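Local coordinates for conserved domain protein (PDB 2I7R) that is of unknown function but belongs to the glyoxalase/bleomycin resistance/dioxygenase superfamily, whose members include metal-dependent enzymes and drug-binding resistance proteins, at residues V16-K29 / A34-L48. Residues are numbered along the deposited sequence; the frame is centred on the assembly and turned at random.
Sequences VPQVCADLEHILDK and ANDGFAQFTIGSHCL
Phe41 of strand 38-43 packs its ring against Cys20, Leu23, Glu24 and Leu27 of helix 16-27 and Lys29 just after it. Its CG stands anti to the carbonyl carbon (chi1 -69°), which turns the ring toward the helix. Passing outward from CB, the first ring atom to touch is CD1, 3.8 Å from Leu27 CD1. Next, CE1 meets Glu24 CG at 3.6 Å, with the backbone O of Lys29 also near this edge. On the other flank CE2 lies beside Cys20 SG and Leu23 CD2. At the tip, CZ comes within 3.6 Å of Cys20 O, which lies in the ring plane, and also touches Leu23 CB. Cys20 SG sits obliquely to the ring, a sulfur-aromatic contact, and also touches Ala39 CB at 3.6 Å. Glu24 touches the edge with CG, and its carboxylate, nearly perpendicular to the ring plane, leads away to where OE2 accepts a hydrogen bond from Ala31 N.

At the start of the helix, Val16 packs on the turn leading into the strand, CG1 lying 3.6 Å from Phe38 N, while Pro17 CD approaches Asp36 O. At the far end, the Lys29 chain bends at chi3 (-73°) and brings NZ to Thr42 O, 2.9 Å away, the one hydrogen bond between the segments. Deeper in, Leu23 and Leu48 cross at about a right angle, their CD2 methyls meeting, and Leu27 CD1 meets Ile43 CD1; Leu48 and Ile43 continue onto Ile67 and Ile69 of strand 65-70.

Helix 16-27 and strand 38-43 run nearly parallel, 20° apart, their axes 8.4 Å from each other at closest approach. A helix packed on one face of a mixed sheet of order 1-4-3-2, nearly along its strands, is the βαβββ module of the vicinal oxygen chelate fold, in keeping with the glyoxalase family.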
ATOM      1  N   VAL A  16     -11.793   8.587  -9.798  1.00 24.81           N
ATOM      2  CA  VAL A  16     -12.197   7.783  -8.672  1.00 23.91           C
ATOM      3  C   VAL A  16     -13.460   6.926  -8.934  1.00 24.03           C
ATOM      4  O   VAL A  16     -13.430   5.725  -8.616  1.00 23.21           O
ATOM      5  CB  VAL A  16     -12.343   8.650  -7.416  1.00 23.84           C
ATOM      6  CG1 VAL A  16     -12.960   7.854  -6.270  1.00 23.05           C
ATOM      7  CG2 VAL A  16     -11.003   9.203  -7.040  1.00 23.45           C
ATOM      8  N   PRO A  17     -14.568   7.524  -9.500  1.00 23.45           N
ATOM      9  CA  PRO A  17     -15.717   6.633  -9.700  1.00 23.43           C
ATOM     10  C   PRO A  17     -15.438   5.386 -10.541  1.00 23.38           C
ATOM     11  O   PRO A  17     -15.894   4.315 -10.165  1.00 22.83           O
ATOM     12  CB  PRO A  17     -16.799   7.553 -10.305  1.00 23.49           C
ATOM     13  CG  PRO A  17     -16.416   8.944  -9.776  1.00 22.87           C
ATOM     14  CD  PRO A  17     -14.902   8.914  -9.896  1.00 23.64           C
ATOM     15  N   GLN A  18     -14.677   5.506 -11.627  1.00 22.85           N
ATOM     16  CA  GLN A  18     -14.386   4.335 -12.468  1.00 22.94           C
ATOM     17  C   GLN A  18     -13.419   3.355 -11.794  1.00 21.77           C
ATOM     18  O   GLN A  18     -13.619   2.140 -11.812  1.00 20.90           O
ATOM     19  CB  GLN A  18     -13.830   4.759 -13.835  1.00 24.12           C
ATOM     20  CG  GLN A  18     -13.816   3.624 -14.890  1.00 28.55           C
ATOM     21  CD  GLN A  18     -15.213   3.007 -15.106  1.00 34.12           C
ATOM     22  OE1 GLN A  18     -15.417   1.786 -14.958  1.00 35.78           O
ATOM     23  NE2 GLN A  18     -16.182   3.858 -15.423  1.00 35.84           N
ATOM     24  N   VAL A  19     -12.353   3.897 -11.212  1.00 20.33           N
ATOM     25  CA  VAL A  19     -11.386   3.067 -10.514  1.00 19.59           C
ATOM     26  C   VAL A  19     -12.112   2.347  -9.364  1.00 19.48           C
ATOM     27  O   VAL A  19     -11.902   1.164  -9.144  1.00 19.28           O
ATOM     28  CB  VAL A  19     -10.136   3.910 -10.070  1.00 19.40           C
ATOM     29  CG1 VAL A  19      -9.124   3.071  -9.277  1.00 17.42           C
ATOM     30  CG2 VAL A  19      -9.481   4.528 -11.292  1.00 15.02           C
ATOM     31  N   CYS A  20     -13.024   3.061  -8.695  1.00 20.05           N
ATOM     32  CA  CYS A  20     -13.802   2.520  -7.571  1.00 19.42           C
ATOM     33  C   CYS A  20     -14.676   1.379  -8.043  1.00 19.04           C
ATOM     34  O   CYS A  20     -14.632   0.278  -7.458  1.00 18.21           O
ATOM     35  CB  CYS A  20     -14.663   3.591  -6.856  1.00 18.75           C
ATOM     36  SG  CYS A  20     -15.636   2.866  -5.508  1.00 21.92           S
ATOM     37  N   ALA A  21     -15.465   1.645  -9.088  1.00 18.75           N
ATOM     38  CA  ALA A  21     -16.363   0.645  -9.672  1.00 18.85           C
ATOM     39  C   ALA A  21     -15.600  -0.635 -10.081  1.00 18.82           C
ATOM     40  O   ALA A  21     -16.023  -1.757  -9.797  1.00 18.54           O
ATOM     41  CB  ALA A  21     -17.090   1.236 -10.855  1.00 19.18           C
ATOM     42  N   ASP A  22     -14.447  -0.454 -10.718  1.00 19.75           N
ATOM     43  CA  ASP A  22     -13.602  -1.583 -11.137  1.00 20.08           C
ATOM     44  C   ASP A  22     -13.072  -2.400  -9.945  1.00 19.88           C
ATOM     45  O   ASP A  22     -13.070  -3.623  -9.974  1.00 20.05           O
ATOM     46  CB  ASP A  22     -12.420  -1.084 -11.965  1.00 20.19           C
ATOM     47  CG  ASP A  22     -12.829  -0.554 -13.331  1.00 21.90           C
ATOM     48  OD1 ASP A  22     -13.995  -0.743 -13.720  1.00 26.51           O
ATOM     49  OD2 ASP A  22     -11.973   0.056 -14.006  1.00 23.56           O
ATOM     50  N   LEU A  23     -12.584  -1.697  -8.933  1.00 19.47           N
ATOM     51  CA  LEU A  23     -12.090  -2.304  -7.695  1.00 20.36           C
ATOM     52  C   LEU A  23     -13.178  -3.090  -6.945  1.00 20.05           C
ATOM     53  O   LEU A  23     -12.910  -4.166  -6.447  1.00 18.86           O
ATOM     54  CB  LEU A  23     -11.461  -1.224  -6.806  1.00 20.07           C
ATOM     55  CG  LEU A  23     -10.117  -1.496  -6.120  1.00 22.96           C
ATOM     56  CD1 LEU A  23      -9.146  -2.396  -6.922  1.00 21.03           C
ATOM     57  CD2 LEU A  23      -9.429  -0.176  -5.656  1.00 21.53           C
ATOM     58  N   GLU A  24     -14.421  -2.587  -6.927  1.00 20.74           N
ATOM     59  CA  GLU A  24     -15.557  -3.352  -6.367  1.00 21.75           C
ATOM     60  C   GLU A  24     -15.815  -4.710  -7.044  1.00 22.21           C
ATOM     61  O   GLU A  24     -16.084  -5.687  -6.358  1.00 22.10           O
ATOM     62  CB  GLU A  24     -16.840  -2.515  -6.366  1.00 21.51           C
ATOM     63  CG  GLU A  24     -16.666  -1.171  -5.684  1.00 22.56           C
ATOM     64  CD  GLU A  24     -17.941  -0.340  -5.614  1.00 24.08           C
ATOM     65  OE1 GLU A  24     -18.667  -0.218  -6.629  1.00 25.09           O
ATOM     66  OE2 GLU A  24     -18.196   0.209  -4.521  1.00 27.82           O
ATOM     67  N   HIS A  25     -15.747  -4.772  -8.382  1.00 22.48           N
ATOM     68  CA  HIS A  25     -15.904  -6.052  -9.077  1.00 22.72           C
ATOM     69  C   HIS A  25     -14.736  -6.975  -8.747  1.00 22.53           C
ATOM     70  O   HIS A  25     -14.932  -8.153  -8.448  1.00 21.97           O
ATOM     71  CB  HIS A  25     -16.030  -5.877 -10.589  1.00 23.14           C
ATOM     72  CG  HIS A  25     -17.275  -5.175 -11.009  1.00 26.09           C
ATOM     73  ND1 HIS A  25     -17.268  -3.905 -11.539  1.00 30.51           N
ATOM     74  CD2 HIS A  25     -18.572  -5.558 -10.966  1.00 28.73           C
ATOM     75  CE1 HIS A  25     -18.508  -3.536 -11.811  1.00 31.89           C
ATOM     76  NE2 HIS A  25     -19.317  -4.526 -11.478  1.00 31.57           N
ATOM     77  N   ILE A  26     -13.521  -6.435  -8.768  1.00 22.36           N
ATOM     78  CA  ILE A  26     -12.363  -7.269  -8.464  1.00 22.08           C
ATOM     79  C   ILE A  26     -12.383  -7.814  -7.031  1.00 21.85           C
ATOM     80  O   ILE A  26     -12.063  -8.976  -6.804  1.00 22.09           O
ATOM     81  CB  ILE A  26     -11.074  -6.521  -8.719  1.00 22.44           C
ATOM     82  CG1 ILE A  26     -10.887  -6.337 -10.229  1.00 22.62           C
ATOM     83  CG2 ILE A  26      -9.881  -7.268  -8.054  1.00 23.00           C
ATOM     84  CD1 ILE A  26      -9.973  -5.228 -10.584  1.00 23.18           C
ATOM     85  N   LEU A  27     -12.757  -6.975  -6.072  1.00 21.02           N
ATOM     86  CA  LEU A  27     -12.723  -7.341  -4.676  1.00 21.29           C
ATOM     87  C   LEU A  27     -14.012  -8.043  -4.267  1.00 23.24           C
ATOM     88  O   LEU A  27     -14.083  -8.677  -3.202  1.00 23.18           O
ATOM     89  CB  LEU A  27     -12.538  -6.094  -3.820  1.00 21.09           C
ATOM     90  CG  LEU A  27     -11.179  -5.384  -3.838  1.00 20.49           C
ATOM     91  CD1 LEU A  27     -11.295  -4.035  -3.117  1.00 17.84           C
ATOM     92  CD2 LEU A  27     -10.079  -6.311  -3.241  1.00 15.17           C
ATOM     93  N   ASP A  28     -15.035  -7.909  -5.120  1.00 24.51           N
ATOM     94  CA  ASP A  28     -16.352  -8.470  -4.865  1.00 25.54           C
ATOM     95  C   ASP A  28     -16.921  -7.878  -3.574  1.00 26.08           C
ATOM     96  O   ASP A  28     -17.579  -8.570  -2.803  1.00 25.88           O
ATOM     97  CB  ASP A  28     -16.273  -9.996  -4.754  1.00 25.65           C
ATOM     98  CG  ASP A  28     -17.613 -10.645  -4.776  1.00 25.61           C
ATOM     99  OD1 ASP A  28     -18.533 -10.086  -5.384  1.00 27.37           O
ATOM    100  OD2 ASP A  28     -17.739 -11.729  -4.188  1.00 27.37           O
ATOM    101  N   LYS A  29     -16.644  -6.605  -3.333  1.00 26.28           N
ATOM    102  CA  LYS A  29     -17.333  -5.880  -2.254  1.00 27.37           C
ATOM    103  C   LYS A  29     -17.423  -4.428  -2.621  1.00 27.07           C
ATOM    104  O   LYS A  29     -16.549  -3.902  -3.341  1.00 26.68           O
ATOM    105  CB  LYS A  29     -16.658  -6.058  -0.878  1.00 27.82           C
ATOM    106  CG  LYS A  29     -15.385  -5.298  -0.681  1.00 29.64           C
ATOM    107  CD  LYS A  29     -14.727  -5.709   0.630  1.00 32.19           C
ATOM    108  CE  LYS A  29     -15.455  -5.157   1.835  1.00 35.44           C
ATOM    109  NZ  LYS A  29     -15.005  -5.890   3.061  1.00 37.38           N
ATOM    110  N   ALA A  34     -18.161   6.429  -1.034  1.00 24.21           N
ATOM    111  CA  ALA A  34     -17.537   6.939  -2.257  1.00 25.27           C
ATOM    112  C   ALA A  34     -18.133   8.278  -2.664  1.00 26.34           C
ATOM    113  O   ALA A  34     -19.311   8.489  -2.473  1.00 26.56           O
ATOM    114  CB  ALA A  34     -17.716   5.933  -3.389  1.00 25.35           C
ATOM    115  N   ASN A  35     -17.296   9.119  -3.277  1.00 28.26           N
ATOM    116  CA  ASN A  35     -17.542  10.487  -3.748  1.00 29.87           C
ATOM    117  C   ASN A  35     -17.026  10.629  -5.153  1.00 29.60           C
ATOM    118  O   ASN A  35     -16.262   9.785  -5.597  1.00 30.36           O
ATOM    119  CB  ASN A  35     -16.661  11.479  -2.952  1.00 31.20           C
ATOM    120  CG  ASN A  35     -17.406  12.119  -1.881  1.00 34.73           C
ATOM    121  OD1 ASN A  35     -18.617  11.930  -1.796  1.00 42.03           O
ATOM    122  ND2 ASN A  35     -16.732  12.860  -1.029  1.00 36.16           N
ATOM    123  N   ASP A  36     -17.332  11.741  -5.816  1.00 28.29           N
ATOM    124  CA  ASP A  36     -16.698  11.996  -7.095  1.00 28.19           C
ATOM    125  C   ASP A  36     -15.167  11.924  -6.992  1.00 26.93           C
ATOM    126  O   ASP A  36     -14.505  11.652  -7.969  1.00 26.21           O
ATOM    127  CB  ASP A  36     -17.130  13.360  -7.668  1.00 28.91           C
ATOM    128  CG  ASP A  36     -18.501  13.312  -8.310  1.00 31.95           C
ATOM    129  OD1 ASP A  36     -19.125  12.225  -8.299  1.00 33.90           O
ATOM    130  OD2 ASP A  36     -18.953  14.357  -8.828  1.00 35.38           O
ATOM    131  N   GLY A  37     -14.624  12.198  -5.803  1.00 26.47           N
ATOM    132  CA  GLY A  37     -13.179  12.294  -5.615  1.00 24.84           C
ATOM    133  C   GLY A  37     -12.543  11.449  -4.521  1.00 23.93           C
ATOM    134  O   GLY A  37     -11.358  11.594  -4.253  1.00 23.52           O
ATOM    135  N   PHE A  38     -13.305  10.554  -3.909  1.00 23.12           N
ATOM    136  CA  PHE A  38     -12.800   9.744  -2.816  1.00 23.58           C
ATOM    137  C   PHE A  38     -13.628   8.485  -2.744  1.00 23.71           C
ATOM    138  O   PHE A  38     -14.832   8.557  -2.975  1.00 25.61           O
ATOM    139  CB  PHE A  38     -12.950  10.543  -1.516  1.00 23.17           C
ATOM    140  CG  PHE A  38     -12.467   9.836  -0.271  1.00 23.72           C
ATOM    141  CD1 PHE A  38     -11.156  10.020   0.192  1.00 23.79           C
ATOM    142  CD2 PHE A  38     -13.347   9.066   0.507  1.00 24.56           C
ATOM    143  CE1 PHE A  38     -10.704   9.402   1.400  1.00 20.66           C
ATOM    144  CE2 PHE A  38     -12.900   8.436   1.710  1.00 24.42           C
ATOM    145  CZ  PHE A  38     -11.572   8.634   2.149  1.00 22.74           C
ATOM    146  N   ALA A  39     -13.001   7.352  -2.408  1.00 23.10           N
ATOM    147  CA  ALA A  39     -13.682   6.069  -2.096  1.00 22.17           C
ATOM    148  C   ALA A  39     -12.898   5.342  -1.010  1.00 22.27           C
ATOM    149  O   ALA A  39     -11.661   5.430  -0.942  1.00 22.29           O
ATOM    150  CB  ALA A  39     -13.812   5.172  -3.348  1.00 22.19           C
ATOM    151  N   GLN A  40     -13.610   4.638  -0.145  1.00 21.87           N
ATOM    152  CA  GLN A  40     -12.979   3.954   0.959  1.00 21.76           C
ATOM    153  C   GLN A  40     -13.395   2.519   0.919  1.00 21.69           C
ATOM    154  O   GLN A  40     -14.592   2.229   0.917  1.00 23.07           O
ATOM    155  CB  GLN A  40     -13.436   4.541   2.306  1.00 21.56           C
ATOM    156  CG  GLN A  40     -13.186   3.620   3.529  1.00 20.60           C
ATOM    157  CD  GLN A  40     -13.877   4.155   4.792  1.00 22.39           C
ATOM    158  OE1 GLN A  40     -13.850   5.362   5.054  1.00 22.72           O
ATOM    159  NE2 GLN A  40     -14.501   3.265   5.564  1.00 19.94           N
ATOM    160  N   PHE A  41     -12.415   1.624   0.951  1.00 20.56           N
ATOM    161  CA  PHE A  41     -12.674   0.220   1.087  1.00 19.84           C
ATOM    162  C   PHE A  41     -12.093  -0.233   2.403  1.00 20.63           C
ATOM    163  O   PHE A  41     -11.028   0.222   2.806  1.00 20.84           O
ATOM    164  CB  PHE A  41     -11.990  -0.576  -0.041  1.00 19.38           C
ATOM    165  CG  PHE A  41     -12.581  -0.346  -1.410  1.00 17.71           C
ATOM    166  CD1 PHE A  41     -13.514  -1.236  -1.933  1.00 17.64           C
ATOM    167  CD2 PHE A  41     -12.198   0.745  -2.177  1.00 16.38           C
ATOM    168  CE1 PHE A  41     -14.056  -1.045  -3.201  1.00 16.49           C
ATOM    169  CE2 PHE A  41     -12.736   0.929  -3.472  1.00 14.18           C
ATOM    170  CZ  PHE A  41     -13.653   0.045  -3.968  1.00 13.64           C
ATOM    171  N   THR A  42     -12.797  -1.134   3.072  1.00 21.40           N
ATOM    172  CA  THR A  42     -12.226  -1.881   4.189  1.00 22.48           C
ATOM    173  C   THR A  42     -11.947  -3.304   3.677  1.00 22.37           C
ATOM    174  O   THR A  42     -12.800  -3.935   3.037  1.00 22.80           O
ATOM    175  CB  THR A  42     -13.174  -1.829   5.410  1.00 22.97           C
ATOM    176  OG1 THR A  42     -13.370  -0.445   5.782  1.00 24.95           O
ATOM    177  CG2 THR A  42     -12.606  -2.599   6.611  1.00 24.04           C
ATOM    178  N   ILE A  43     -10.722  -3.769   3.877  1.00 22.10           N
ATOM    179  CA  ILE A  43     -10.346  -5.111   3.486  1.00 22.43           C
ATOM    180  C   ILE A  43      -9.723  -5.808   4.678  1.00 23.74           C
ATOM    181  O   ILE A  43      -8.491  -5.793   4.858  1.00 24.05           O
ATOM    182  CB  ILE A  43      -9.360  -5.157   2.289  1.00 21.99           C
ATOM    183  CG1 ILE A  43      -9.787  -4.214   1.134  1.00 20.76           C
ATOM    184  CG2 ILE A  43      -9.236  -6.595   1.813  1.00 22.52           C
ATOM    185  CD1 ILE A  43      -8.697  -3.946   0.053  1.00 21.28           C
ATOM    186  N   GLY A  44     -10.585  -6.426   5.482  1.00 24.72           N
ATOM    187  CA  GLY A  44     -10.176  -7.064   6.727  1.00 26.25           C
ATOM    188  C   GLY A  44      -9.781  -5.977   7.707  1.00 27.50           C
ATOM    189  O   GLY A  44     -10.594  -5.152   8.078  1.00 27.49           O
ATOM    190  N   SER A  45      -8.497  -5.953   8.045  1.00 29.44           N
ATOM    191  CA  SER A  45      -7.907  -5.078   9.060  1.00 30.99           C
ATOM    192  C   SER A  45      -7.226  -3.870   8.455  1.00 30.61           C
ATOM    193  O   SER A  45      -6.466  -3.175   9.150  1.00 32.31           O
ATOM    194  CB  SER A  45      -6.808  -5.861   9.784  1.00 31.24           C
ATOM    195  OG  SER A  45      -5.748  -6.166   8.848  1.00 35.59           O
ATOM    196  N   HIS A  46      -7.447  -3.619   7.171  1.00 29.59           N
ATOM    197  CA  HIS A  46      -6.699  -2.568   6.451  1.00 27.96           C
ATOM    198  C   HIS A  46      -7.691  -1.797   5.589  1.00 26.09           C
ATOM    199  O   HIS A  46      -8.642  -2.371   5.080  1.00 25.88           O
ATOM    200  CB  HIS A  46      -5.624  -3.259   5.603  1.00 29.12           C
ATOM    201  CG  HIS A  46      -4.429  -2.414   5.248  1.00 30.55           C
ATOM    202  ND1 HIS A  46      -4.522  -1.230   4.539  1.00 30.45           N
ATOM    203  CD2 HIS A  46      -3.102  -2.632   5.436  1.00 32.22           C
ATOM    204  CE1 HIS A  46      -3.314  -0.741   4.339  1.00 29.04           C
ATOM    205  NE2 HIS A  46      -2.434  -1.576   4.863  1.00 32.50           N
ATOM    206  N   CYS A  47      -7.517  -0.490   5.478  1.00 24.00           N
ATOM    207  CA  CYS A  47      -8.338   0.321   4.569  1.00 23.13           C
ATOM    208  C   CYS A  47      -7.557   0.706   3.339  1.00 21.32           C
ATOM    209  O   CYS A  47      -6.358   0.894   3.399  1.00 21.95           O
ATOM    210  CB  CYS A  47      -8.817   1.599   5.231  1.00 23.03           C
ATOM    211  SG  CYS A  47     -10.127   1.324   6.357  1.00 27.91           S
ATOM    212  N   LEU A  48      -8.254   0.829   2.229  1.00 20.06           N
ATOM    213  CA  LEU A  48      -7.656   1.274   0.990  1.00 19.28           C
ATOM    214  C   LEU A  48      -8.512   2.434   0.474  1.00 18.98           C
ATOM    215  O   LEU A  48      -9.679   2.240   0.164  1.00 18.95           O
ATOM    216  CB  LEU A  48      -7.586   0.087  -0.005  1.00 18.48           C
ATOM    217  CG  LEU A  48      -7.102   0.243  -1.466  1.00 19.81           C
ATOM    218  CD1 LEU A  48      -5.619   0.540  -1.567  1.00 17.37           C
ATOM    219  CD2 LEU A  48      -7.382  -1.033  -2.243  1.00 19.34           C
TER